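Local atomic coordinates of abietadiene synthase, chloroplastic (Abies grandis, PDB entry 3S9V), a protein that belongs to the terpene synthase family and is a mainly helical chloroplast enzyme with an N-terminal terpene synthase domain and a metal-binding terpene synthase domain. Residues F583-I586 / A587-R591; D597-G600 / Y601-V605. One frame throughout, in Å; residues are numbered along the deposited sequence.

Interaction 1: residues F583-I586 / A587-R591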
# COMPACT_ATOMS: atom_id res chain seq x y z
N PHE A 583 -15.24 36.19 -1.33
CA PHE A 583 -15.06 35.96 0.09
C PHE A 583 -16.15 36.44 1.04
O PHE A 583 -16.21 35.98 2.17
CB PHE A 583 -13.69 36.42 0.54
CG PHE A 583 -12.59 35.51 0.07
CD1 PHE A 583 -11.93 35.75 -1.14
CD2 PHE A 583 -12.28 34.36 0.79
CE1 PHE A 583 -10.99 34.85 -1.62
CE2 PHE A 583 -11.34 33.45 0.31
CZ PHE A 583 -10.69 33.69 -0.90
N ASN A 584 -17.00 37.36 0.59
CA ASN A 584 -18.10 37.79 1.45
C ASN A 584 -19.03 36.58 1.50
O ASN A 584 -19.69 36.32 2.50
CB ASN A 584 -18.84 38.99 0.87
CG ASN A 584 -18.26 40.31 1.32
OD1 ASN A 584 -17.71 40.43 2.42
ND2 ASN A 584 -18.39 41.32 0.48
N ASP A 585 -19.06 35.85 0.38
CA ASP A 585 -19.87 34.65 0.23
C ASP A 585 -19.33 33.58 1.17
O ASP A 585 -20.06 33.06 2.01
CB ASP A 585 -19.81 34.17 -1.22
CG ASP A 585 -20.61 32.90 -1.46
OD1 ASP A 585 -20.64 32.43 -2.62
OD2 ASP A 585 -21.20 32.37 -0.50
N ILE A 586 -18.05 33.25 1.02
CA ILE A 586 -17.38 32.26 1.85
C ILE A 586 -17.47 32.66 3.33
O ILE A 586 -17.57 31.81 4.21
CB ILE A 586 -15.90 32.10 1.42
CG1 ILE A 586 -15.84 31.30 0.12
CG2 ILE A 586 -15.07 31.43 2.52
CD1 ILE A 586 -14.45 31.20 -0.47
N ALA A 587 -17.45 33.96 3.59
CA ALA A 587 -17.53 34.45 4.97
C ALA A 587 -18.91 34.16 5.56
O ALA A 587 -19.03 33.74 6.71
CB ALA A 587 -17.25 35.96 5.01
N LYS A 588 -19.94 34.40 4.76
CA LYS A 588 -21.32 34.18 5.17
C LYS A 588 -21.57 32.70 5.47
O LYS A 588 -22.06 32.35 6.55
CB LYS A 588 -22.26 34.66 4.05
CG LYS A 588 -23.74 34.43 4.29
CD LYS A 588 -24.53 34.91 3.08
CE LYS A 588 -26.01 34.60 3.21
NZ LYS A 588 -26.75 34.99 1.97
N GLU A 589 -21.24 31.84 4.51
CA GLU A 589 -21.43 30.41 4.71
C GLU A 589 -20.54 29.91 5.85
O GLU A 589 -20.92 29.01 6.60
CB GLU A 589 -21.09 29.65 3.44
CG GLU A 589 -22.06 29.88 2.30
CD GLU A 589 -21.80 28.94 1.13
OE1 GLU A 589 -20.71 29.04 0.52
OE2 GLU A 589 -22.68 28.10 0.84
N GLY A 590 -19.37 30.51 5.99
CA GLY A 590 -18.46 30.13 7.05
C GLY A 590 -19.00 30.53 8.41
O GLY A 590 -18.85 29.80 9.39
N ARG A 591 -19.64 31.70 8.48
CA ARG A 591 -20.21 32.16 9.74
C ARG A 591 -21.34 31.22 10.19
O ARG A 591 -21.51 30.97 11.38
CB ARG A 591 -20.75 33.59 9.59
CG ARG A 591 -21.48 34.08 10.82
CD ARG A 591 -21.87 35.55 10.73
NE ARG A 591 -22.77 35.86 9.61
CZ ARG A 591 -22.38 36.29 8.42
NH1 ARG A 591 -23.28 36.54 7.48
NH2 ARG A 591 -21.09 36.49 8.17
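Ala-587 meets the preceding turn of helix 570-594 through both its amide and its methyl group. Its N donates to Phe-583 O at 2.8 Å, from a position above the carbonyl plane, and its CB lies 3.0 Å from that same oxygen, so a single carbonyl accepts a backbone hydrogen bond and packs against a methyl. Ile-586, the next residue back, passes the helix on: its O accepts from Gly-590 N at 2.8 Å. Its side chain leads off to another surface. The CG2 branch meets Ile-602 of helix 599-621, and the side chain also touches Ile-647 of helix 641-648 and Phe-651. The straightest of the four backbone bonds crossing this turn is Glu-589 N to Asp-585 O, 3.0 Å long with an N-H...O angle of 173°; Lys-588 N to Asn-584 O completes the set.

Asp-585 and Glu-589 also come together through their side chains. Asp-585 holds CG anti to its backbone N, beside the carbonyl carbon. Glu-589, with CG beside its own backbone N (chi1 -68°), reaches back along the helix and brings OE1 to 3.5 Å from Asp-585 OD2. The two carboxylate planes are 35° apart. The approach joins like charges and is not a bond; Glu-589 OE1 has its counter-charge in Lys-522, with which it forms a salt bridge. Lys-588 extends away from the turn, and its NZ remains 6.6 Å from Asp-585 OD2.

The chemistry is thus that of a run of alpha-helix, apolar on the side facing the neighbouring helices and acidic on another, where the Lys-522 ammonium probably offsets much of the repulsion between the paired carboxylates.

Interaction 2: residues D597-G600 / Y601-V605; sequences DVLG and YIQNV
Val-598 and Ile-602 form the first backbone hydrogen bond of helix 599-621: Ile-602 N donates to Val-598 O at 3.0 Å, with an N-H...O angle of 164°. Val-598 stands at the N-cap position, and its carbonyl accepts this first i to i+4 bond. Two residues further on, Asn-604 N repeats the pattern with Gly-600 O, also at 3.0 Å.

A water-mediated link precedes them. Water 1 donates to Asp-597 O at 3.0 Å and accepts from Tyr-601 N at 2.7 Å, tying an amide of the first helical turn to the loop before it.

In the apolar packing, Val-598 CG2 and Ile-602 CD1 approach to 4.2 Å, and Ile-602 goes on to touch Phe-583 and Ile-586 of helix 570-594. The Tyr-601 ring has Val-605 CG2 4.0 Å above one face, displaced toward the rim; with CG anti to the backbone N (chi1 173°), the ring points away from the helix start, and its OH bonds to Leu-646 O.

Polar and apolar groups mix at Leu-599 and Gln-603, whose side chains cross at an angle. Gln-603 OE1 sits 3.2 Å from Leu-599 CG, and both side chains touch Trp-560.

Together these contacts mark a helix start without a side-chain cap, with a water inserted between Tyr-601 N and the carbonyl four residues back.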
# COMPACT_ATOMS: atom_id res chain seq x y z
N ASP A 597 -18.72 34.93 13.61
CA ASP A 597 -18.23 35.64 12.43
C ASP A 597 -16.81 35.19 12.11
O ASP A 597 -15.96 35.06 13.00
CB ASP A 597 -18.28 37.15 12.64
CG ASP A 597 -17.95 37.92 11.38
OD1 ASP A 597 -18.59 37.65 10.34
OD2 ASP A 597 -17.04 38.78 11.42
N VAL A 598 -16.56 34.94 10.83
CA VAL A 598 -15.26 34.48 10.37
C VAL A 598 -14.58 35.43 9.41
O VAL A 598 -13.57 35.07 8.80
CB VAL A 598 -15.40 33.12 9.69
CG1 VAL A 598 -16.02 32.13 10.66
CG2 VAL A 598 -16.27 33.26 8.46
N LEU A 599 -15.12 36.63 9.26
CA LEU A 599 -14.53 37.61 8.36
C LEU A 599 -13.17 38.08 8.87
O LEU A 599 -12.22 38.22 8.09
CB LEU A 599 -15.47 38.80 8.16
CG LEU A 599 -15.06 39.85 7.13
CD1 LEU A 599 -14.71 39.20 5.80
CD2 LEU A 599 -16.20 40.83 6.94
N GLY A 600 -13.06 38.31 10.17
CA GLY A 600 -11.80 38.74 10.73
C GLY A 600 -10.73 37.69 10.49
O GLY A 600 -9.58 38.01 10.16
N TYR A 601 -11.12 36.43 10.66
CA TYR A 601 -10.25 35.28 10.47
C TYR A 601 -9.74 35.22 9.03
O TYR A 601 -8.54 35.10 8.77
CB TYR A 601 -11.03 34.01 10.82
CG TYR A 601 -10.32 32.71 10.52
CD1 TYR A 601 -9.42 32.15 11.43
CD2 TYR A 601 -10.55 32.02 9.33
CE1 TYR A 601 -8.77 30.94 11.16
CE2 TYR A 601 -9.92 30.82 9.06
CZ TYR A 601 -9.03 30.28 9.97
OH TYR A 601 -8.40 29.09 9.69
N ILE A 602 -10.68 35.32 8.10
CA ILE A 602 -10.38 35.29 6.68
C ILE A 602 -9.48 36.46 6.28
O ILE A 602 -8.59 36.31 5.43
CB ILE A 602 -11.68 35.31 5.85
CG1 ILE A 602 -12.44 34.00 6.08
CG2 ILE A 602 -11.39 35.47 4.37
CD1 ILE A 602 -13.65 33.82 5.20
N GLN A 603 -9.70 37.62 6.90
CA GLN A 603 -8.90 38.80 6.59
C GLN A 603 -7.46 38.64 7.08
O GLN A 603 -6.52 39.03 6.41
CB GLN A 603 -9.50 40.05 7.23
CG GLN A 603 -10.89 40.42 6.76
CD GLN A 603 -11.42 41.67 7.44
OE1 GLN A 603 -12.63 41.87 7.52
NE2 GLN A 603 -10.52 42.52 7.92
N ASN A 604 -7.31 38.06 8.27
CA ASN A 604 -5.99 37.85 8.84
C ASN A 604 -5.23 36.80 8.03
O ASN A 604 -4.04 36.94 7.78
CB ASN A 604 -6.12 37.41 10.30
CG ASN A 604 -4.80 37.42 11.03
OD1 ASN A 604 -4.32 36.38 11.49
ND2 ASN A 604 -4.19 38.59 11.14
N VAL A 605 -5.93 35.74 7.60
CA VAL A 605 -5.28 34.72 6.79
C VAL A 605 -4.68 35.40 5.57
O VAL A 605 -3.50 35.21 5.26
CB VAL A 605 -6.27 33.64 6.31
CG1 VAL A 605 -5.60 32.72 5.27
CG2 VAL A 605 -6.76 32.82 7.50
O HOH W 1 -13.27 36.12 12.32

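In the fold
Interaction 1 comes first along the chain, in the C-terminal half of helix 570-594, and interaction 2 follows at the start of helix 599-621. Each is one continuous stretch, so neither closes a long loop, and the two run in series without nesting or crossing. A short connection, residues 595-598, joins the helices and brings the centres to 10 Å apart. Direct packing links them: Phe-583 CD2 lies 3.8 Å from Ile-602 CG2, while Arg-591 and Asp-597 make a long, weak ion pair across the bend. Helix 641-648 contacts both, touching Phe-583, Ile-586 and Val-605, which joins the two helices and helix 641-648 within the metal-binding domain.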